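Local coordinates for protein adenylyltransferase MntA (Aphanizomenon flos-aquae 2012/KM1/D3, PDB 7AE2) that neutralizes its cognate toxin HepT as the antitoxin of a type VII toxin-antitoxin system, using ATP to add two AMP units successively, the second onto the first, at a toxin tyrosine, at residues 124-127 with 128-131. Numbering follows the deposited sequence.
Sequences LLSN and TEIK
Ser126 and Glu129 form a capping box at the start of the long C-terminal helix 127-148, where the chain enters it from the linker that follows helix 115-123. Ser126 is the N-cap: with chi1 at 67°, its OG sits between its own backbone N and carbonyl carbon and accepts a hydrogen bond from Glu129 N at 3.2 Å. The glutamate answers in the reverse direction. Its chain runs extended beyond CG, back past the serine hydroxyl, and Glu129 OE1 accepts a nearly straight bond from Ser126 N at 2.8 Å (N-H...O 166°), met on the anti side of the carboxylate and somewhat out of its plane. These two reciprocal bonds make the box; Ser126 OG adds a weak one to Glu129 OE1 at 3.4 Å. The carboxylate at the helix N-terminus is probably stabilised by the helix dipole. Leu125 crosses Glu129 at about a right angle, and its CB packs on Ile130 CG1 at 4.0 Å. Ile130 also touches His99 of helix 95-104, whose ND1 is hydrogen-bonded to Leu125 N. Asn127, the first helical residue, accepts a bond at its O from Lys131 N at 3.0 Å. The lysine chain, bent at chi2 and chi4, passes this carbonyl with Lys131 CG 3.2 Å from Asn127 O. Asn127 CG stands anti to the backbone N (chi1 177°), where Asn127 OD1 meets Lys131 NZ in a weak bond of 3.2 Å.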
loop_
_atom_site.group_PDB
_atom_site.type_symbol
_atom_site.label_atom_id
_atom_site.label_comp_id
_atom_site.label_asym_id
_atom_site.label_seq_id
_atom_site.Cartn_x
_atom_site.Cartn_y
_atom_site.Cartn_z
ATOM N N LEU B 124 -4.125 -4.546 -30.873
ATOM C CA LEU B 124 -4.631 -3.196 -31.098
ATOM C C LEU B 124 -6.115 -3.226 -31.446
ATOM O O LEU B 124 -6.547 -3.981 -32.321
ATOM C CB LEU B 124 -3.841 -2.505 -32.209
ATOM C CG LEU B 124 -2.584 -1.754 -31.765
ATOM C CD1 LEU B 124 -1.848 -1.172 -32.965
ATOM C CD2 LEU B 124 -2.944 -0.660 -30.772
ATOM N N LEU B 125 -6.892 -2.393 -30.758
ATOM C CA LEU B 125 -8.328 -2.293 -30.963
ATOM C C LEU B 125 -8.654 -1.122 -31.880
ATOM O O LEU B 125 -7.944 -0.113 -31.906
ATOM C CB LEU B 125 -9.062 -2.116 -29.630
ATOM C CG LEU B 125 -8.962 -3.249 -28.609
ATOM C CD1 LEU B 125 -9.650 -2.849 -27.316
ATOM C CD2 LEU B 125 -9.570 -4.526 -29.170
ATOM N N SER B 126 -9.740 -1.264 -32.632
ATOM C CA SER B 126 -10.214 -0.168 -33.458
ATOM C C SER B 126 -11.002 0.826 -32.610
ATOM O O SER B 126 -11.372 0.553 -31.466
ATOM C CB SER B 126 -11.085 -0.690 -34.599
ATOM O OG SER B 126 -12.288 -1.244 -34.098
ATOM N N ASN B 127 -11.262 1.999 -33.190
ATOM C CA ASN B 127 -12.042 3.008 -32.482
ATOM C C ASN B 127 -13.455 2.513 -32.200
ATOM O O ASN B 127 -14.029 2.817 -31.148
ATOM C CB ASN B 127 -12.077 4.309 -33.284
ATOM C CG ASN B 127 -12.946 5.370 -32.635
ATOM O OD1 ASN B 127 -12.498 6.103 -31.753
ATOM N ND2 ASN B 127 -14.199 5.460 -33.072
ATOM N N THR B 128 -14.032 1.747 -33.129
ATOM C CA THR B 128 -15.377 1.215 -32.926
ATOM C C THR B 128 -15.409 0.206 -31.783
ATOM O O THR B 128 -16.357 0.188 -30.989
ATOM C CB THR B 128 -15.889 0.580 -34.220
ATOM O OG1 THR B 128 -15.901 1.561 -35.265
ATOM C CG2 THR B 128 -17.296 0.029 -34.033
ATOM N N GLU B 129 -14.377 -0.638 -31.684
ATOM C CA GLU B 129 -14.325 -1.624 -30.609
ATOM C C GLU B 129 -14.220 -0.954 -29.245
ATOM O O GLU B 129 -14.821 -1.416 -28.268
ATOM C CB GLU B 129 -13.150 -2.576 -30.828
ATOM C CG GLU B 129 -13.332 -3.523 -32.001
ATOM C CD GLU B 129 -12.071 -4.299 -32.322
ATOM O OE1 GLU B 129 -10.970 -3.720 -32.220
ATOM O OE2 GLU B 129 -12.181 -5.490 -32.676
ATOM N N ILE B 130 -13.458 0.138 -29.160
ATOM C CA ILE B 130 -13.348 0.868 -27.900
ATOM C C ILE B 130 -14.664 1.560 -27.567
ATOM O O ILE B 130 -15.066 1.627 -26.399
ATOM C CB ILE B 130 -12.179 1.867 -27.965
ATOM C CG1 ILE B 130 -10.874 1.140 -28.288
ATOM C CG2 ILE B 130 -12.049 2.625 -26.651
ATOM C CD1 ILE B 130 -9.684 2.062 -28.414
ATOM N N LYS B 131 -15.356 2.088 -28.581
ATOM C CA LYS B 131 -16.651 2.718 -28.338
ATOM C C LYS B 131 -17.651 1.718 -27.772
ATOM O O LYS B 131 -18.445 2.057 -26.888
ATOM C CB LYS B 131 -17.192 3.338 -29.626
ATOM C CG LYS B 131 -16.488 4.610 -30.063
ATOM C CD LYS B 131 -16.842 5.785 -29.170
ATOM C CE LYS B 131 -16.285 7.082 -29.735
ATOM N NZ LYS B 131 -14.795 7.074 -29.781
#